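PDB 2D8D: phospho-2-dehydro-3-deoxyheptonate aldolase/chorismate mutase from Thermus thermophilus, which probably joins DAHP synthase and chorismate mutase activities of aromatic amino acid biosynthesis in one chain, the residues here belonging to the chorismate mutase domain. Local coordinates for residues B[44-58]-B[71-85]. Sequence-based numbering, arbitrary orientation.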
ATOM      1  N   HIS B  44      -8.231  18.471  -8.901  1.00 12.04           N
ATOM      2  CA  HIS B  44      -7.376  17.346  -8.524  1.00 12.01           C
ATOM      3  C   HIS B  44      -8.187  16.267  -7.812  1.00 11.86           C
ATOM      4  O   HIS B  44      -7.946  15.072  -7.991  1.00 13.66           O
ATOM      5  CB  HIS B  44      -6.256  17.825  -7.596  1.00 13.58           C
ATOM      6  CG  HIS B  44      -5.192  18.616  -8.287  1.00 15.39           C
ATOM      7  ND1 HIS B  44      -4.533  19.665  -7.678  1.00 17.25           N
ATOM      8  CD2 HIS B  44      -4.639  18.490  -9.515  1.00 15.65           C
ATOM      9  CE1 HIS B  44      -3.625  20.148  -8.503  1.00 16.56           C
ATOM     10  NE2 HIS B  44      -3.667  19.453  -9.626  1.00 15.48           N
ATOM     11  N   TYR B  45      -9.140  16.701  -6.997  1.00 10.50           N
ATOM     12  CA  TYR B  45      -9.997  15.786  -6.251  1.00 10.47           C
ATOM     13  C   TYR B  45     -11.122  15.293  -7.153  1.00  9.75           C
ATOM     14  O   TYR B  45     -11.884  16.089  -7.700  1.00 10.78           O
ATOM     15  CB  TYR B  45     -10.563  16.508  -5.024  1.00 11.26           C
ATOM     16  CG  TYR B  45     -11.640  15.758  -4.271  1.00 11.39           C
ATOM     17  CD1 TYR B  45     -11.442  14.447  -3.838  1.00 11.87           C
ATOM     18  CD2 TYR B  45     -12.854  16.372  -3.974  1.00 12.57           C
ATOM     19  CE1 TYR B  45     -12.429  13.767  -3.126  1.00 12.39           C
ATOM     20  CE2 TYR B  45     -13.847  15.705  -3.265  1.00 13.77           C
ATOM     21  CZ  TYR B  45     -13.628  14.405  -2.843  1.00 12.33           C
ATOM     22  OH  TYR B  45     -14.605  13.746  -2.136  1.00 13.06           O
ATOM     23  N   ASP B  46     -11.215  13.975  -7.307  1.00  9.75           N
ATOM     24  CA  ASP B  46     -12.238  13.360  -8.146  1.00 10.21           C
ATOM     25  C   ASP B  46     -12.843  12.175  -7.397  1.00 10.06           C
ATOM     26  O   ASP B  46     -12.361  11.046  -7.505  1.00  9.23           O
ATOM     27  CB  ASP B  46     -11.614  12.880  -9.461  1.00 12.20           C
ATOM     28  CG  ASP B  46     -12.651  12.453 -10.482  1.00 12.68           C
ATOM     29  OD1 ASP B  46     -13.745  12.012 -10.079  1.00 13.65           O
ATOM     30  OD2 ASP B  46     -12.366  12.545 -11.695  1.00 16.15           O
ATOM     31  N   PRO B  47     -13.909  12.418  -6.617  1.00 10.34           N
ATOM     32  CA  PRO B  47     -14.535  11.325  -5.868  1.00 10.75           C
ATOM     33  C   PRO B  47     -15.143  10.226  -6.735  1.00  9.58           C
ATOM     34  O   PRO B  47     -15.226   9.076  -6.308  1.00  9.85           O
ATOM     35  CB  PRO B  47     -15.570  12.044  -5.003  1.00 11.77           C
ATOM     36  CG  PRO B  47     -15.921  13.248  -5.822  1.00 12.28           C
ATOM     37  CD  PRO B  47     -14.579  13.700  -6.341  1.00 11.34           C
ATOM     38  N   LYS B  48     -15.576  10.567  -7.943  1.00  9.01           N
ATOM     39  CA  LYS B  48     -16.145   9.555  -8.826  1.00  9.40           C
ATOM     40  C   LYS B  48     -15.049   8.552  -9.170  1.00  9.34           C
ATOM     41  O   LYS B  48     -15.256   7.340  -9.106  1.00  9.11           O
ATOM     42  CB  LYS B  48     -16.683  10.189 -10.109  1.00 12.03           C
ATOM     43  CG  LYS B  48     -17.154   9.166 -11.139  1.00 11.46           C
ATOM     44  CD  LYS B  48     -17.700   9.845 -12.374  1.00 14.67           C
ATOM     45  CE  LYS B  48     -18.234   8.862 -13.407  1.00 16.42           C
ATOM     46  NZ  LYS B  48     -17.147   8.097 -14.078  1.00 18.70           N
ATOM     47  N   ARG B  49     -13.881   9.073  -9.532  1.00  9.15           N
ATOM     48  CA  ARG B  49     -12.732   8.243  -9.881  1.00  8.14           C
ATOM     49  C   ARG B  49     -12.291   7.406  -8.682  1.00  8.46           C
ATOM     50  O   ARG B  49     -12.001   6.215  -8.815  1.00  8.63           O
ATOM     51  CB  ARG B  49     -11.593   9.145 -10.369  1.00 10.07           C
ATOM     52  CG  ARG B  49     -10.222   8.499 -10.462  1.00 10.34           C
ATOM     53  CD  ARG B  49     -10.157   7.338 -11.442  1.00 10.66           C
ATOM     54  NE  ARG B  49      -8.769   6.921 -11.607  1.00 10.63           N
ATOM     55  CZ  ARG B  49      -8.370   5.773 -12.141  1.00 10.40           C
ATOM     56  NH1 ARG B  49      -9.254   4.889 -12.580  1.00 10.91           N
ATOM     57  NH2 ARG B  49      -7.073   5.505 -12.222  1.00 11.11           N
ATOM     58  N   GLU B  50     -12.250   8.022  -7.506  1.00  8.24           N
ATOM     59  CA  GLU B  50     -11.847   7.299  -6.310  1.00  9.08           C
ATOM     60  C   GLU B  50     -12.790   6.133  -6.027  1.00  8.37           C
ATOM     61  O   GLU B  50     -12.344   5.026  -5.721  1.00  8.20           O
ATOM     62  CB  GLU B  50     -11.790   8.252  -5.113  1.00 10.33           C
ATOM     63  CG  GLU B  50     -10.525   9.106  -5.085  1.00 16.37           C
ATOM     64  CD  GLU B  50     -10.477  10.068  -3.913  1.00 18.44           C
ATOM     65  OE1 GLU B  50     -11.107   9.779  -2.875  1.00 22.50           O
ATOM     66  OE2 GLU B  50      -9.793  11.107  -4.023  1.00 22.71           O
ATOM     67  N   GLU B  51     -14.090   6.376  -6.142  1.00  8.45           N
ATOM     68  CA  GLU B  51     -15.069   5.327  -5.903  1.00  8.83           C
ATOM     69  C   GLU B  51     -14.968   4.212  -6.944  1.00  7.78           C
ATOM     70  O   GLU B  51     -15.192   3.040  -6.637  1.00  7.89           O
ATOM     71  CB  GLU B  51     -16.474   5.928  -5.891  1.00 10.68           C
ATOM     72  CG  GLU B  51     -16.790   6.690  -4.612  1.00 15.99           C
ATOM     73  CD  GLU B  51     -18.051   7.524  -4.710  1.00 18.25           C
ATOM     74  OE1 GLU B  51     -19.006   7.092  -5.387  1.00 22.66           O
ATOM     75  OE2 GLU B  51     -18.093   8.609  -4.094  1.00 21.98           O
ATOM     76  N   GLU B  52     -14.630   4.569  -8.177  1.00  7.70           N
ATOM     77  CA  GLU B  52     -14.488   3.561  -9.219  1.00  8.66           C
ATOM     78  C   GLU B  52     -13.292   2.665  -8.919  1.00  7.21           C
ATOM     79  O   GLU B  52     -13.363   1.452  -9.110  1.00  7.45           O
ATOM     80  CB  GLU B  52     -14.348   4.233 -10.583  1.00  9.43           C
ATOM     81  CG  GLU B  52     -15.585   5.042 -10.930  1.00 14.05           C
ATOM     82  CD  GLU B  52     -15.476   5.782 -12.239  1.00 14.19           C
ATOM     83  OE1 GLU B  52     -14.368   6.249 -12.570  1.00 14.36           O
ATOM     84  OE2 GLU B  52     -16.512   5.913 -12.925  1.00 15.75           O
ATOM     85  N   MET B  53     -12.199   3.245  -8.433  1.00  7.26           N
ATOM     86  CA  MET B  53     -11.026   2.443  -8.100  1.00  7.37           C
ATOM     87  C   MET B  53     -11.348   1.524  -6.920  1.00  7.27           C
ATOM     88  O   MET B  53     -11.000   0.342  -6.927  1.00  7.50           O
ATOM     89  CB  MET B  53      -9.831   3.346  -7.771  1.00  7.54           C
ATOM     90  CG  MET B  53      -9.348   4.150  -8.975  1.00  7.97           C
ATOM     91  SD  MET B  53      -7.839   5.100  -8.699  1.00  8.64           S
ATOM     92  CE  MET B  53      -8.443   6.395  -7.644  1.00  9.77           C
ATOM     93  N   LEU B  54     -12.027   2.062  -5.913  1.00  7.27           N
ATOM     94  CA  LEU B  54     -12.387   1.260  -4.749  1.00  8.20           C
ATOM     95  C   LEU B  54     -13.310   0.114  -5.152  1.00  7.60           C
ATOM     96  O   LEU B  54     -13.241  -0.978  -4.585  1.00  8.92           O
ATOM     97  CB  LEU B  54     -13.070   2.128  -3.689  1.00  9.11           C
ATOM     98  CG  LEU B  54     -12.195   3.186  -3.014  1.00  9.69           C
ATOM     99  CD1 LEU B  54     -13.052   4.025  -2.086  1.00 11.70           C
ATOM    100  CD2 LEU B  54     -11.063   2.521  -2.242  1.00 10.39           C
ATOM    101  N   ALA B  55     -14.164   0.364  -6.141  1.00  8.41           N
ATOM    102  CA  ALA B  55     -15.100  -0.649  -6.608  1.00  7.89           C
ATOM    103  C   ALA B  55     -14.409  -1.844  -7.254  1.00  7.83           C
ATOM    104  O   ALA B  55     -14.712  -2.987  -6.916  1.00  8.41           O
ATOM    105  CB  ALA B  55     -16.106  -0.033  -7.578  1.00  9.74           C
ATOM    106  N   TYR B  56     -13.482  -1.614  -8.183  1.00  7.80           N
ATOM    107  CA  TYR B  56     -12.846  -2.773  -8.790  1.00  7.72           C
ATOM    108  C   TYR B  56     -11.850  -3.449  -7.856  1.00  7.28           C
ATOM    109  O   TYR B  56     -11.656  -4.659  -7.936  1.00  7.98           O
ATOM    110  CB  TYR B  56     -12.208  -2.448 -10.164  1.00  8.85           C
ATOM    111  CG  TYR B  56     -11.025  -1.500 -10.212  1.00  7.47           C
ATOM    112  CD1 TYR B  56     -11.139  -0.253 -10.832  1.00  7.37           C
ATOM    113  CD2 TYR B  56      -9.780  -1.869  -9.703  1.00  7.76           C
ATOM    114  CE1 TYR B  56     -10.045   0.600 -10.947  1.00  8.78           C
ATOM    115  CE2 TYR B  56      -8.680  -1.019  -9.811  1.00  8.44           C
ATOM    116  CZ  TYR B  56      -8.821   0.213 -10.432  1.00  7.72           C
ATOM    117  OH  TYR B  56      -7.746   1.068 -10.511  1.00  8.50           O
ATOM    118  N   LEU B  57     -11.240  -2.691  -6.948  1.00  6.72           N
ATOM    119  CA  LEU B  57     -10.289  -3.285  -6.018  1.00  7.34           C
ATOM    120  C   LEU B  57     -11.014  -4.189  -5.028  1.00  7.72           C
ATOM    121  O   LEU B  57     -10.514  -5.262  -4.681  1.00  9.35           O
ATOM    122  CB  LEU B  57      -9.506  -2.192  -5.286  1.00  7.64           C
ATOM    123  CG  LEU B  57      -8.538  -1.428  -6.198  1.00  6.91           C
ATOM    124  CD1 LEU B  57      -8.020  -0.187  -5.488  1.00  8.29           C
ATOM    125  CD2 LEU B  57      -7.391  -2.343  -6.617  1.00  8.49           C
ATOM    126  N   THR B  58     -12.193  -3.780  -4.575  1.00  8.79           N
ATOM    127  CA  THR B  58     -12.929  -4.629  -3.648  1.00 10.57           C
ATOM    128  C   THR B  58     -13.489  -5.837  -4.401  1.00  9.43           C
ATOM    129  O   THR B  58     -13.517  -6.943  -3.871  1.00  9.78           O
ATOM    130  CB  THR B  58     -14.071  -3.867  -2.951  1.00 14.60           C
ATOM    131  OG1 THR B  58     -14.919  -3.266  -3.932  1.00 15.53           O
ATOM    132  CG2 THR B  58     -13.511  -2.788  -2.038  1.00 17.06           C
ATOM    133  N   ARG B  71     -10.624  -1.372   1.234  1.00 10.33           N
ATOM    134  CA  ARG B  71     -11.181  -0.052   0.969  1.00 11.18           C
ATOM    135  C   ARG B  71     -10.490   1.000   1.839  1.00 10.91           C
ATOM    136  O   ARG B  71     -10.106   2.062   1.356  1.00 11.07           O
ATOM    137  CB  ARG B  71     -12.686  -0.061   1.251  1.00 13.44           C
ATOM    138  CG  ARG B  71     -13.400   1.247   0.967  1.00 18.11           C
ATOM    139  CD  ARG B  71     -14.880   1.133   1.309  1.00 19.99           C
ATOM    140  NE  ARG B  71     -15.546   0.120   0.497  1.00 21.90           N
ATOM    141  CZ  ARG B  71     -15.859   0.274  -0.786  1.00 22.43           C
ATOM    142  NH1 ARG B  71     -15.571   1.408  -1.412  1.00 24.47           N
ATOM    143  NH2 ARG B  71     -16.456  -0.708  -1.445  1.00 24.70           N
ATOM    144  N   LYS B  72     -10.331   0.690   3.122  1.00 11.57           N
ATOM    145  CA  LYS B  72      -9.687   1.597   4.068  1.00 12.36           C
ATOM    146  C   LYS B  72      -8.254   1.926   3.659  1.00 10.52           C
ATOM    147  O   LYS B  72      -7.851   3.089   3.643  1.00 11.54           O
ATOM    148  CB  LYS B  72      -9.678   0.965   5.463  1.00 15.57           C
ATOM    149  CG  LYS B  72      -9.011   1.815   6.535  1.00 18.76           C
ATOM    150  CD  LYS B  72      -8.757   1.016   7.806  1.00 23.03           C
ATOM    151  CE  LYS B  72     -10.040   0.423   8.367  1.00 24.17           C
ATOM    152  NZ  LYS B  72     -11.044   1.471   8.693  1.00 26.61           N
ATOM    153  N   LEU B  73      -7.488   0.892   3.337  1.00 10.56           N
ATOM    154  CA  LEU B  73      -6.097   1.078   2.949  1.00 10.16           C
ATOM    155  C   LEU B  73      -5.962   1.915   1.685  1.00  8.37           C
ATOM    156  O   LEU B  73      -5.144   2.833   1.630  1.00  8.88           O
ATOM    157  CB  LEU B  73      -5.418  -0.281   2.766  1.00  9.97           C
ATOM    158  CG  LEU B  73      -5.257  -1.096   4.054  1.00 10.19           C
ATOM    159  CD1 LEU B  73      -4.700  -2.466   3.725  1.00 12.94           C
ATOM    160  CD2 LEU B  73      -4.338  -0.365   5.026  1.00 11.33           C
ATOM    161  N   PHE B  74      -6.764   1.622   0.670  1.00  8.62           N
ATOM    162  CA  PHE B  74      -6.664   2.405  -0.549  1.00  8.15           C
ATOM    163  C   PHE B  74      -7.141   3.839  -0.354  1.00  8.45           C
ATOM    164  O   PHE B  74      -6.616   4.750  -0.988  1.00  8.76           O
ATOM    165  CB  PHE B  74      -7.382   1.697  -1.698  1.00  8.33           C
ATOM    166  CG  PHE B  74      -6.510   0.692  -2.400  1.00  9.01           C
ATOM    167  CD1 PHE B  74      -5.564   1.108  -3.334  1.00  8.95           C
ATOM    168  CD2 PHE B  74      -6.583  -0.661  -2.082  1.00  9.83           C
ATOM    169  CE1 PHE B  74      -4.698   0.193  -3.938  1.00  9.06           C
ATOM    170  CE2 PHE B  74      -5.720  -1.582  -2.681  1.00  9.24           C
ATOM    171  CZ  PHE B  74      -4.777  -1.151  -3.611  1.00  9.11           C
ATOM    172  N   LYS B  75      -8.109   4.061   0.534  1.00  9.09           N
ATOM    173  CA  LYS B  75      -8.554   5.429   0.791  1.00 11.06           C
ATOM    174  C   LYS B  75      -7.379   6.217   1.374  1.00 10.41           C
ATOM    175  O   LYS B  75      -7.202   7.396   1.076  1.00 11.14           O
ATOM    176  CB  LYS B  75      -9.737   5.451   1.764  1.00 11.43           C
ATOM    177  CG  LYS B  75     -11.057   5.058   1.119  1.00 13.26           C
ATOM    178  CD  LYS B  75     -12.231   5.276   2.061  1.00 17.29           C
ATOM    179  CE  LYS B  75     -12.379   6.744   2.434  1.00 21.13           C
ATOM    180  NZ  LYS B  75     -12.541   7.613   1.235  1.00 24.66           N
ATOM    181  N   GLU B  76      -6.575   5.558   2.205  1.00 10.48           N
ATOM    182  CA  GLU B  76      -5.404   6.195   2.800  1.00 11.24           C
ATOM    183  C   GLU B  76      -4.386   6.503   1.707  1.00 10.60           C
ATOM    184  O   GLU B  76      -3.769   7.566   1.701  1.00 11.28           O
ATOM    185  CB  GLU B  76      -4.771   5.279   3.852  1.00 13.40           C
ATOM    186  CG  GLU B  76      -5.572   5.162   5.137  1.00 16.97           C
ATOM    187  CD  GLU B  76      -5.700   6.491   5.854  1.00 20.62           C
ATOM    188  OE1 GLU B  76      -4.654   7.104   6.153  1.00 22.64           O
ATOM    189  OE2 GLU B  76      -6.842   6.921   6.115  1.00 25.03           O
ATOM    190  N   ILE B  77      -4.219   5.568   0.778  1.00 10.38           N
ATOM    191  CA  ILE B  77      -3.289   5.751  -0.328  1.00 11.16           C
ATOM    192  C   ILE B  77      -3.755   6.912  -1.204  1.00 11.45           C
ATOM    193  O   ILE B  77      -2.946   7.722  -1.656  1.00 12.16           O
ATOM    194  CB  ILE B  77      -3.183   4.463  -1.175  1.00 11.32           C
ATOM    195  CG1 ILE B  77      -2.515   3.361  -0.349  1.00 11.91           C
ATOM    196  CG2 ILE B  77      -2.401   4.729  -2.454  1.00 14.11           C
ATOM    197  CD1 ILE B  77      -2.496   2.009  -1.023  1.00 12.96           C
ATOM    198  N   PHE B  78      -5.063   7.000  -1.432  1.00 12.39           N
ATOM    199  CA  PHE B  78      -5.610   8.074  -2.256  1.00 14.03           C
ATOM    200  C   PHE B  78      -5.477   9.416  -1.542  1.00 14.95           C
ATOM    201  O   PHE B  78      -5.283  10.452  -2.177  1.00 15.75           O
ATOM    202  CB  PHE B  78      -7.086   7.810  -2.594  1.00 15.06           C
ATOM    203  CG  PHE B  78      -7.327   6.513  -3.327  1.00 16.10           C
ATOM    204  CD1 PHE B  78      -6.319   5.915  -4.076  1.00 16.81           C
ATOM    205  CD2 PHE B  78      -8.579   5.905  -3.286  1.00 18.54           C
ATOM    206  CE1 PHE B  78      -6.553   4.728  -4.770  1.00 17.94           C
ATOM    207  CE2 PHE B  78      -8.820   4.719  -3.978  1.00 16.31           C
ATOM    208  CZ  PHE B  78      -7.805   4.131  -4.722  1.00 17.88           C
ATOM    209  N   LYS B  79      -5.588   9.392  -0.216  1.00 15.54           N
ATOM    210  CA  LYS B  79      -5.463  10.605   0.584  1.00 16.80           C
ATOM    211  C   LYS B  79      -4.043  11.153   0.476  1.00 15.10           C
ATOM    212  O   LYS B  79      -3.840  12.354   0.297  1.00 14.77           O
ATOM    213  CB  LYS B  79      -5.795  10.308   2.050  1.00 18.52           C
ATOM    214  CG  LYS B  79      -5.447  11.440   3.005  1.00 21.00           C
ATOM    215  CD  LYS B  79      -6.022  11.217   4.400  1.00 23.36           C
ATOM    216  CE  LYS B  79      -5.466   9.968   5.064  1.00 25.28           C
ATOM    217  NZ  LYS B  79      -6.011   9.801   6.441  1.00 25.92           N
ATOM    218  N   ALA B  80      -3.068  10.258   0.581  1.00 14.04           N
ATOM    219  CA  ALA B  80      -1.664  10.641   0.496  1.00 13.75           C
ATOM    220  C   ALA B  80      -1.359  11.256  -0.864  1.00 12.79           C
ATOM    221  O   ALA B  80      -0.508  12.139  -0.979  1.00 13.07           O
ATOM    222  CB  ALA B  80      -0.780   9.423   0.733  1.00 13.48           C
ATOM    223  N   SER B  81      -2.061  10.780  -1.889  1.00 14.64           N
ATOM    224  CA  SER B  81      -1.879  11.271  -3.252  1.00 16.77           C
ATOM    225  C   SER B  81      -2.334  12.720  -3.403  1.00 17.63           C
ATOM    226  O   SER B  81      -1.619  13.541  -3.981  1.00 17.05           O
ATOM    227  CB  SER B  81      -2.644  10.384  -4.236  1.00 17.28           C
ATOM    228  OG  SER B  81      -2.163   9.051  -4.195  1.00 18.92           O
ATOM    229  N   LEU B  82      -3.524  13.034  -2.896  1.00 19.30           N
ATOM    230  CA  LEU B  82      -4.030  14.401  -2.981  1.00 22.75           C
ATOM    231  C   LEU B  82      -3.055  15.331  -2.282  1.00 24.88           C
ATOM    232  O   LEU B  82      -2.735  16.410  -2.783  1.00 25.21           O
ATOM    233  CB  LEU B  82      -5.408  14.523  -2.325  1.00 23.19           C
ATOM    234  CG  LEU B  82      -6.628  14.382  -3.236  1.00 24.29           C
ATOM    235  CD1 LEU B  82      -7.888  14.653  -2.430  1.00 24.04           C
ATOM    236  CD2 LEU B  82      -6.527  15.365  -4.395  1.00 24.08           C
ATOM    237  N   ASP B  83      -2.591  14.903  -1.113  1.00 27.20           N
ATOM    238  CA  ASP B  83      -1.640  15.683  -0.341  1.00 30.78           C
ATOM    239  C   ASP B  83      -0.432  15.993  -1.214  1.00 32.74           C
ATOM    240  O   ASP B  83       0.016  17.133  -1.279  1.00 32.87           O
ATOM    241  CB  ASP B  83      -1.201  14.905   0.902  1.00 31.41           C
ATOM    242  CG  ASP B  83      -0.129  15.627   1.696  1.00 32.72           C
ATOM    243  OD1 ASP B  83      -0.361  16.791   2.085  1.00 33.47           O
ATOM    244  OD2 ASP B  83       0.943  15.030   1.935  1.00 33.52           O
ATOM    245  N   LEU B  84       0.075  14.974  -1.900  1.00 34.77           N
ATOM    246  CA  LEU B  84       1.240  15.134  -2.762  1.00 37.69           C
ATOM    247  C   LEU B  84       0.964  16.046  -3.960  1.00 39.63           C
ATOM    248  O   LEU B  84       1.837  16.803  -4.378  1.00 39.47           O
ATOM    249  CB  LEU B  84       1.727  13.760  -3.245  1.00 37.68           C
ATOM    250  CG  LEU B  84       3.114  13.675  -3.894  1.00 37.87           C
ATOM    251  CD1 LEU B  84       4.168  14.171  -2.927  1.00 37.98           C
ATOM    252  CD2 LEU B  84       3.421  12.242  -4.277  1.00 38.27           C
ATOM    253  N   GLU B  85      -0.249  15.984  -4.505  1.00 41.86           N
ATOM    254  CA  GLU B  85      -0.610  16.815  -5.653  1.00 44.31           C
ATOM    255  C   GLU B  85      -0.779  18.287  -5.296  1.00 45.49           C
ATOM    256  O   GLU B  85      -0.883  19.136  -6.183  1.00 45.75           O
ATOM    257  CB  GLU B  85      -1.911  16.317  -6.293  1.00 44.86           C
ATOM    258  CG  GLU B  85      -1.771  15.081  -7.166  1.00 45.79           C
ATOM    259  CD  GLU B  85      -3.098  14.617  -7.735  1.00 46.12           C
ATOM    260  OE1 GLU B  85      -3.996  14.270  -6.941  1.00 46.29           O
ATOM    261  OE2 GLU B  85      -3.244  14.602  -8.975  1.00 46.31           O
TER
HETATM  262  O   HOH W   1      -6.088  12.632  -6.590  1.00 24.36           O
HETATM  263  O   HOH W   2      -6.405  10.572  -4.716  1.00 23.78           O
HETATM  264  O   HOH W   3     -11.436   7.794  -1.372  1.00 29.10           O
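Leu54 of helix 47-58 fits as a knob into a hole formed by Arg71, Phe74, Lys75 and Phe78 of helix 71-84. Its CD2 lies 3.6 Å from Phe78 CE2, and its CG meets the edge of that ring. Two CH-pi contacts add to this packing. Met53 bends at chi3 (-72°), which brings its CE over one face of the Phe78 ring, 3.9 Å from the centroid; SD lies obliquely, as a Met-aromatic contact. On the opposite face Phe74 O, from the same helix as the ring, lies above the rim. Leu57 CD1 sits almost centrally over the Phe74 ring, 3.4 Å from its centroid. An alanine in place of Phe78 would probably open a gap between the helices and leave Met53 CE and Leu54 CD2 without their packing surface. At one end, the Arg71 chain bends so that its guanidinium lies beside Leu54, with NH1 3.5 Å from Leu54 CB, while Thr58 CG2 covers one of its faces. At the other, Leu82 CD1 packs obliquely on the Tyr45 ring.

No direct hydrogen bond joins the segments; water links their polar groups. One water donates to Glu50 OE1 (2.5 Å) and accepts from Lys75 NZ (2.8 Å), bridging opposite charges. Another lies 2.8 Å from Phe78 O and farther from Glu50 OE2. Glu85 CB lies over one face of the His44 ring, whose NE2 bonds to Gly34 O on helix 4-40.

Asp46 N-caps helix 47-58 and pairs with Arg9 of the second subunit, on which Arg49 and Met53 also pack. Met53 and Phe78 both touch Arg26 of long helix 4-40. The two short helices run roughly antiparallel, at 145°. This is the three-helix subunit of the dimeric, all-helical AroQ chorismate mutase fold.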